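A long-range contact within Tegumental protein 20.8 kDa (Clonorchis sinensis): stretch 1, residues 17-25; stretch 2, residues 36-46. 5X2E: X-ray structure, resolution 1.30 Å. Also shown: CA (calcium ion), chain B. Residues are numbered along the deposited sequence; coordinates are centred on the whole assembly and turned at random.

Stretch 1 (17-25) VISYPELEQ
Stretch 2 36-46: MVEKWKQLFDP

Two helices of one chain meet here at an open angle. Stretch 1 begins extended, with Val17 (phi/psi -127/122) and Ile18 (-84/115), and turns helical at Tyr20; stretch 2 is helical from Met36 through Phe44, and Asp45 breaks away at -135/56. The N-to-C directions of helices 20-25 and 36-44 differ by 137°, and their axes come within 10.1 Å. In register, Glu24 CA lies 6.4 Å from Val37 CA, while Ile18 CA and Phe44 CA stand 9.9 Å apart.

The first helix is fastened at its start. Ser19, chi1 p (75°), brings OG to accept from Glu22 N at 3.0 Å, and Ser19 N returns a bond to Glu22 OE1, also 3.0 Å. Glu22 is m, t with chi3 -22°, which lets both carboxylate oxygens, OE1 and OE2, reach the calcium at 2.5 Å each; Val17 O binds the same ion at 2.3 Å, joined by a water and ligands elsewhere in the structure. A strand carbonyl and a side chain from the helix's first turn thus share one metal.

Leu23 is the apolar centre, with CB directed toward the second helix. Its t, p rotamer (172°, 63°) sets both methyls against Trp40, with CD2 also reaching Val37: CD2 lies 3.6 Å from Trp40 CB and 4.0 Å from Val37 CG1, while CD1 sits over a face of the indole, 4.1 Å from the centroid of the five-membered ring. Trp40, chi1 -85° and chi2 64°, also extends its six-membered ring to Ile18, whose m, t chain places CD1 4.0 Å from Trp40 CZ3.

Tyr20 works differently. Its CB points sideways, but chi1 m (-67°) and chi2 -11° carry the ring to the partner helix, where it serves two chemistries. Over one face runs Lys41, m and then t throughout (-70°, 178°, 176°, -177°): CE is 3.5 Å from the ring centroid and only 8° off the normal, a CH-pi contact, and NZ lies 4.2 Å from the centroid, a cation-pi contact. An extended lysine can thus offer both its methylene and its charge to one aromatic face. At the ring's edge, Tyr20 OH donates to Asp45 OD2 in a very short 2.5 Å hydrogen bond; Asp45, chi1 t (-171°) and CB toward stretch 1, reaches it from just beyond the helix end.

The CA-to-CB bond of Glu24 points sideways, but m, t with chi3 2° brings the chain's end nearer stretch 2. Glu24 OE2 packs 3.6 Å from Val37 CG1 and stays 4.2 Å from Lys41 NZ, opposite charges too distant for a salt bridge.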

ATOM      1  N   VAL A  17       5.463   0.739   5.359  1.00 16.71           N
ATOM      2  CA  VAL A  17       4.990  -0.581   5.691  1.00 17.29           C
ATOM      3  C   VAL A  17       3.474  -0.459   5.856  1.00 17.47           C
ATOM      4  O   VAL A  17       3.000   0.323   6.695  1.00 18.00           O
ATOM      5  CB  VAL A  17       5.615  -1.117   6.973  1.00 18.73           C
ATOM      6  CG1 VAL A  17       5.103  -2.528   7.232  1.00 21.38           C
ATOM      7  CG2 VAL A  17       7.156  -1.095   6.881  1.00 20.53           C
ATOM      8  N   ILE A  18       2.728  -1.224   5.070  1.00 16.90           N
ATOM      9  CA  ILE A  18       1.288  -1.316   5.216  1.00 17.23           C
ATOM     10  C   ILE A  18       1.000  -2.353   6.308  1.00 17.53           C
ATOM     11  O   ILE A  18       1.346  -3.546   6.210  1.00 18.54           O
ATOM     12  CB  ILE A  18       0.612  -1.684   3.883  1.00 18.77           C
ATOM     13  CG1 ILE A  18       0.640  -0.461   2.958  1.00 19.90           C
ATOM     14  CG2 ILE A  18      -0.800  -2.234   4.142  1.00 18.06           C
ATOM     15  CD1 ILE A  18       0.059  -0.759   1.554  1.00 20.58           C
ATOM     16  N   SER A  19       0.418  -1.893   7.395  1.00 17.75           N
ATOM     17  CA  SER A  19      -0.014  -2.801   8.426  1.00 18.86           C
ATOM     18  C   SER A  19      -1.327  -3.462   8.023  1.00 18.40           C
ATOM     19  O   SER A  19      -2.110  -2.917   7.212  1.00 18.56           O
ATOM     20  CB  SER A  19      -0.179  -2.048   9.765  1.00 18.81           C
ATOM     21  OG  SER A  19      -1.370  -1.281   9.709  1.00 18.96           O
ATOM     22  N   TYR A  20      -1.620  -4.611   8.608  1.00 19.13           N
ATOM     23  CA  TYR A  20      -2.888  -5.242   8.324  1.00 19.26           C
ATOM     24  C   TYR A  20      -4.103  -4.355   8.741  1.00 18.72           C
ATOM     25  O   TYR A  20      -5.040  -4.199   7.956  1.00 18.48           O
ATOM     26  CB  TYR A  20      -2.943  -6.623   8.937  1.00 20.80           C
ATOM     27  CG  TYR A  20      -1.997  -7.679   8.344  1.00 22.60           C
ATOM     28  CD1 TYR A  20      -1.293  -7.473   7.168  1.00 23.10           C
ATOM     29  CD2 TYR A  20      -1.832  -8.893   9.004  1.00 24.79           C
ATOM     30  CE1 TYR A  20      -0.471  -8.475   6.638  1.00 22.36           C
ATOM     31  CE2 TYR A  20      -1.010  -9.876   8.507  1.00 25.19           C
ATOM     32  CZ  TYR A  20      -0.319  -9.667   7.321  1.00 24.90           C
ATOM     33  OH  TYR A  20       0.472 -10.713   6.854  1.00 30.18           O
ATOM     34  N   PRO A  21      -4.052  -3.650   9.893  1.00 18.87           N
ATOM     35  CA  PRO A  21      -5.177  -2.717  10.156  1.00 19.07           C
ATOM     36  C   PRO A  21      -5.307  -1.607   9.089  1.00 17.28           C
ATOM     37  O   PRO A  21      -6.447  -1.264   8.734  1.00 18.12           O
ATOM     38  CB  PRO A  21      -4.823  -2.130  11.536  1.00 20.25           C
ATOM     39  CG  PRO A  21      -4.070  -3.298  12.205  1.00 20.20           C
ATOM     40  CD  PRO A  21      -3.215  -3.859  11.090  1.00 19.85           C
ATOM     41  N   GLU A  22      -4.186  -1.058   8.597  1.00 17.34           N
ATOM     42  CA  GLU A  22      -4.259  -0.050   7.542  1.00 16.73           C
ATOM     43  C   GLU A  22      -4.974  -0.585   6.309  1.00 17.14           C
ATOM     44  O   GLU A  22      -5.829   0.089   5.750  1.00 18.44           O
ATOM     45  CB  GLU A  22      -2.839   0.425   7.150  1.00 17.63           C
ATOM     46  CG  GLU A  22      -2.256   1.437   8.120  1.00 17.70           C
ATOM     47  CD  GLU A  22      -0.804   1.801   7.799  1.00 17.89           C
ATOM     48  OE1 GLU A  22      -0.088   1.022   7.124  1.00 18.76           O
ATOM     49  OE2 GLU A  22      -0.336   2.887   8.207  1.00 20.32           O
ATOM     50  N   LEU A  23      -4.604  -1.786   5.886  1.00 17.51           N
ATOM     51  CA  LEU A  23      -5.207  -2.420   4.731  1.00 18.58           C
ATOM     52  C   LEU A  23      -6.697  -2.659   4.985  1.00 18.45           C
ATOM     53  O   LEU A  23      -7.541  -2.354   4.150  1.00 20.03           O
ATOM     54  CB  LEU A  23      -4.467  -3.734   4.449  1.00 19.70           C
ATOM     55  CG  LEU A  23      -5.075  -4.632   3.378  1.00 21.40           C
ATOM     56  CD1 LEU A  23      -5.077  -3.947   1.987  1.00 23.24           C
ATOM     57  CD2 LEU A  23      -4.305  -5.939   3.360  1.00 24.43           C
ATOM     58  N   GLU A  24      -7.013  -3.156   6.182  1.00 17.67           N
ATOM     59  CA  GLU A  24      -8.389  -3.467   6.510  1.00 19.24           C
ATOM     60  C   GLU A  24      -9.260  -2.208   6.587  1.00 18.86           C
ATOM     61  O   GLU A  24     -10.421  -2.219   6.137  1.00 19.47           O
ATOM     62  CB  GLU A  24      -8.417  -4.278   7.810  1.00 19.50           C
ATOM     63  CG  GLU A  24      -7.832  -5.668   7.543  1.00 21.80           C
ATOM     64  CD  GLU A  24      -7.150  -6.356   8.662  1.00 23.62           C
ATOM     65  OE1 GLU A  24      -7.085  -5.850   9.800  1.00 23.03           O
ATOM     66  OE2 GLU A  24      -6.711  -7.502   8.364  1.00 25.03           O
ATOM     67  N   GLN A  25      -8.699  -1.116   7.102  1.00 19.09           N
ATOM     68  CA  GLN A  25      -9.421   0.159   7.119  1.00 19.67           C
ATOM     69  C   GLN A  25      -9.678   0.668   5.702  1.00 20.05           C
ATOM     70  O   GLN A  25     -10.769   1.108   5.371  1.00 20.89           O
ATOM     71  CB  GLN A  25      -8.651   1.206   7.906  1.00 19.88           C
ATOM     72  CG  GLN A  25      -9.337   2.556   7.899  1.00 21.20           C
ATOM     73  CD  GLN A  25      -8.714   3.540   8.836  1.00 24.32           C
ATOM     74  OE1 GLN A  25      -7.529   3.438   9.196  1.00 23.26           O
ATOM     75  NE2 GLN A  25      -9.514   4.507   9.262  1.00 28.64           N
ATOM     76  N   MET A  36     -10.367  -9.002  -0.436  1.00 29.99           N
ATOM     77  CA  MET A  36      -9.267  -8.135  -0.842  1.00 29.06           C
ATOM     78  C   MET A  36      -8.125  -8.192   0.157  1.00 27.34           C
ATOM     79  O   MET A  36      -6.947  -8.085  -0.213  1.00 26.99           O
ATOM     80  CB  MET A  36      -9.788  -6.690  -0.960  1.00 32.20           C
ATOM     81  CG  MET A  36      -8.779  -5.682  -1.360  1.00 34.74           C
ATOM     82  SD  MET A  36      -8.271  -6.102  -3.026  1.00 41.78           S
ATOM     83  CE  MET A  36      -9.706  -5.500  -3.927  1.00 38.32           C
ATOM     84  N   VAL A  37      -8.466  -8.326   1.438  1.00 27.19           N
ATOM     85  CA  VAL A  37      -7.426  -8.387   2.462  1.00 24.16           C
ATOM     86  C   VAL A  37      -6.539  -9.619   2.231  1.00 24.97           C
ATOM     87  O   VAL A  37      -5.295  -9.497   2.138  1.00 25.03           O
ATOM     88  CB  VAL A  37      -8.043  -8.385   3.897  1.00 22.83           C
ATOM     89  CG1 VAL A  37      -6.941  -8.560   4.925  1.00 24.91           C
ATOM     90  CG2 VAL A  37      -8.853  -7.120   4.152  1.00 22.67           C
ATOM     91  N   GLU A  38      -7.169 -10.775   2.080  1.00 26.32           N
ATOM     92  CA  GLU A  38      -6.414 -12.000   1.812  1.00 30.24           C
ATOM     93  C   GLU A  38      -5.613 -11.919   0.516  1.00 28.36           C
ATOM     94  O   GLU A  38      -4.506 -12.425   0.453  1.00 29.70           O
ATOM     95  CB  GLU A  38      -7.346 -13.203   1.758  1.00 36.86           C
ATOM     96  CG  GLU A  38      -7.831 -13.648   3.119  1.00 45.86           C
ATOM     97  CD  GLU A  38      -6.989 -14.755   3.712  1.00 53.02           C
ATOM     98  OE1 GLU A  38      -7.313 -15.935   3.442  1.00 55.47           O
ATOM     99  OE2 GLU A  38      -6.016 -14.451   4.448  1.00 55.32           O
ATOM    100  N   LYS A  39      -6.163 -11.283  -0.515  1.00 28.45           N
ATOM    101  CA  LYS A  39      -5.459 -11.184  -1.792  1.00 28.81           C
ATOM    102  C   LYS A  39      -4.179 -10.352  -1.651  1.00 26.14           C
ATOM    103  O   LYS A  39      -3.129 -10.722  -2.179  1.00 26.23           O
ATOM    104  CB  LYS A  39      -6.368 -10.589  -2.874  1.00 32.30           C
ATOM    105  CG  LYS A  39      -7.612 -11.405  -3.195  1.00 38.91           C
ATOM    106  CD  LYS A  39      -8.404 -10.680  -4.283  1.00 44.05           C
ATOM    107  CE  LYS A  39      -9.906 -10.644  -3.991  1.00 47.96           C
ATOM    108  NZ  LYS A  39     -10.529 -12.001  -4.029  1.00 49.33           N
ATOM    109  N   TRP A  40      -4.252  -9.228  -0.942  1.00 24.67           N
ATOM    110  CA  TRP A  40      -3.061  -8.390  -0.706  1.00 23.95           C
ATOM    111  C   TRP A  40      -2.018  -9.142   0.110  1.00 24.15           C
ATOM    112  O   TRP A  40      -0.805  -9.032  -0.135  1.00 24.68           O
ATOM    113  CB  TRP A  40      -3.458  -7.070  -0.005  1.00 25.05           C
ATOM    114  CG  TRP A  40      -3.893  -6.013  -0.989  1.00 27.23           C
ATOM    115  CD1 TRP A  40      -4.989  -6.060  -1.829  1.00 30.01           C
ATOM    116  CD2 TRP A  40      -3.226  -4.771  -1.265  1.00 27.66           C
ATOM    117  NE1 TRP A  40      -5.032  -4.928  -2.603  1.00 30.98           N
ATOM    118  CE2 TRP A  40      -3.965  -4.120  -2.277  1.00 29.83           C
ATOM    119  CE3 TRP A  40      -2.067  -4.147  -0.766  1.00 27.42           C
ATOM    120  CZ2 TRP A  40      -3.588  -2.886  -2.794  1.00 30.25           C
ATOM    121  CZ3 TRP A  40      -1.714  -2.901  -1.276  1.00 29.03           C
ATOM    122  CH2 TRP A  40      -2.470  -2.295  -2.284  1.00 30.30           C
ATOM    123  N   LYS A  41      -2.475  -9.877   1.110  1.00 24.40           N
ATOM    124  CA  LYS A  41      -1.537 -10.634   1.940  1.00 24.66           C
ATOM    125  C   LYS A  41      -0.835 -11.684   1.071  1.00 24.95           C
ATOM    126  O   LYS A  41       0.373 -11.880   1.170  1.00 25.57           O
ATOM    127  CB  LYS A  41      -2.251 -11.307   3.115  1.00 24.96           C
ATOM    128  CG  LYS A  41      -2.770 -10.384   4.208  1.00 26.24           C
ATOM    129  CD  LYS A  41      -3.509 -11.168   5.297  1.00 25.97           C
ATOM    130  CE  LYS A  41      -3.950 -10.255   6.464  1.00 25.85           C
ATOM    131  NZ  LYS A  41      -4.605 -11.009   7.556  1.00 27.75           N
ATOM    132  N   GLN A  42      -1.590 -12.344   0.199  1.00 25.35           N
ATOM    133  CA  GLN A  42      -1.020 -13.395  -0.612  1.00 26.90           C
ATOM    134  C   GLN A  42      -0.074 -12.874  -1.678  1.00 25.15           C
ATOM    135  O   GLN A  42       0.974 -13.461  -1.930  1.00 26.16           O
ATOM    136  CB  GLN A  42      -2.145 -14.179  -1.241  1.00 30.05           C
ATOM    137  CG  GLN A  42      -2.874 -15.017  -0.218  1.00 37.21           C
ATOM    138  CD  GLN A  42      -3.919 -15.928  -0.837  1.00 44.23           C
ATOM    139  OE1 GLN A  42      -4.068 -15.979  -2.059  1.00 47.90           O
ATOM    140  NE2 GLN A  42      -4.649 -16.654   0.009  1.00 44.90           N
ATOM    141  N   LEU A  43      -0.440 -11.772  -2.310  1.00 25.67           N
ATOM    142  CA  LEU A  43       0.410 -11.194  -3.348  1.00 27.25           C
ATOM    143  C   LEU A  43       1.642 -10.457  -2.778  1.00 27.30           C
ATOM    144  O   LEU A  43       2.739 -10.566  -3.337  1.00 29.04           O
ATOM    145  CB  LEU A  43      -0.405 -10.232  -4.240  1.00 27.70           C
ATOM    146  CG  LEU A  43      -1.526 -10.832  -5.112  1.00 27.92           C
ATOM    147  CD1 LEU A  43      -2.409  -9.757  -5.744  1.00 29.99           C
ATOM    148  CD2 LEU A  43      -0.976 -11.729  -6.206  1.00 29.13           C
ATOM    149  N   PHE A  44       1.476  -9.755  -1.652  1.00 26.32           N
ATOM    150  CA  PHE A  44       2.478  -8.783  -1.170  1.00 25.49           C
ATOM    151  C   PHE A  44       3.104  -9.126   0.170  1.00 26.88           C
ATOM    152  O   PHE A  44       4.032  -8.448   0.617  1.00 26.88           O
ATOM    153  CB  PHE A  44       1.844  -7.402  -1.089  1.00 25.77           C
ATOM    154  CG  PHE A  44       1.248  -6.957  -2.375  1.00 26.97           C
ATOM    155  CD1 PHE A  44       1.979  -6.981  -3.555  1.00 27.81           C
ATOM    156  CD2 PHE A  44      -0.061  -6.477  -2.398  1.00 27.15           C
ATOM    157  CE1 PHE A  44       1.406  -6.565  -4.757  1.00 29.56           C
ATOM    158  CE2 PHE A  44      -0.632  -6.059  -3.578  1.00 27.79           C
ATOM    159  CZ  PHE A  44       0.100  -6.104  -4.761  1.00 28.48           C
ATOM    160  N   ASP A  45       2.594 -10.175   0.809  1.00 25.94           N
ATOM    161  CA  ASP A  45       3.244 -10.719   2.016  1.00 25.16           C
ATOM    162  C   ASP A  45       3.289 -12.235   1.892  1.00 28.51           C
ATOM    163  O   ASP A  45       2.785 -12.937   2.765  1.00 29.37           O
ATOM    164  CB  ASP A  45       2.502 -10.302   3.306  1.00 23.44           C
ATOM    165  CG  ASP A  45       3.277 -10.656   4.569  1.00 23.97           C
ATOM    166  OD1 ASP A  45       4.526 -10.840   4.497  1.00 24.88           O
ATOM    167  OD2 ASP A  45       2.642 -10.749   5.652  1.00 23.95           O
ATOM    168  N   PRO A  46       3.897 -12.753   0.801  1.00 29.03           N
ATOM    169  CA  PRO A  46       3.795 -14.191   0.558  1.00 32.73           C
ATOM    170  C   PRO A  46       4.462 -15.030   1.632  1.00 34.63           C
ATOM    171  O   PRO A  46       4.010 -16.160   1.849  1.00 36.34           O
ATOM    172  CB  PRO A  46       4.510 -14.365  -0.795  1.00 33.30           C
ATOM    173  CG  PRO A  46       5.446 -13.183  -0.866  1.00 32.31           C
ATOM    174  CD  PRO A  46       4.672 -12.072  -0.256  1.00 31.02           C
TER
HETATM  175 CA    CA B 101       2.040   2.230   7.633  1.00 17.56          CA
HETATM  176  O   HOH W   1       2.056   1.009   9.634  1.00 23.58           O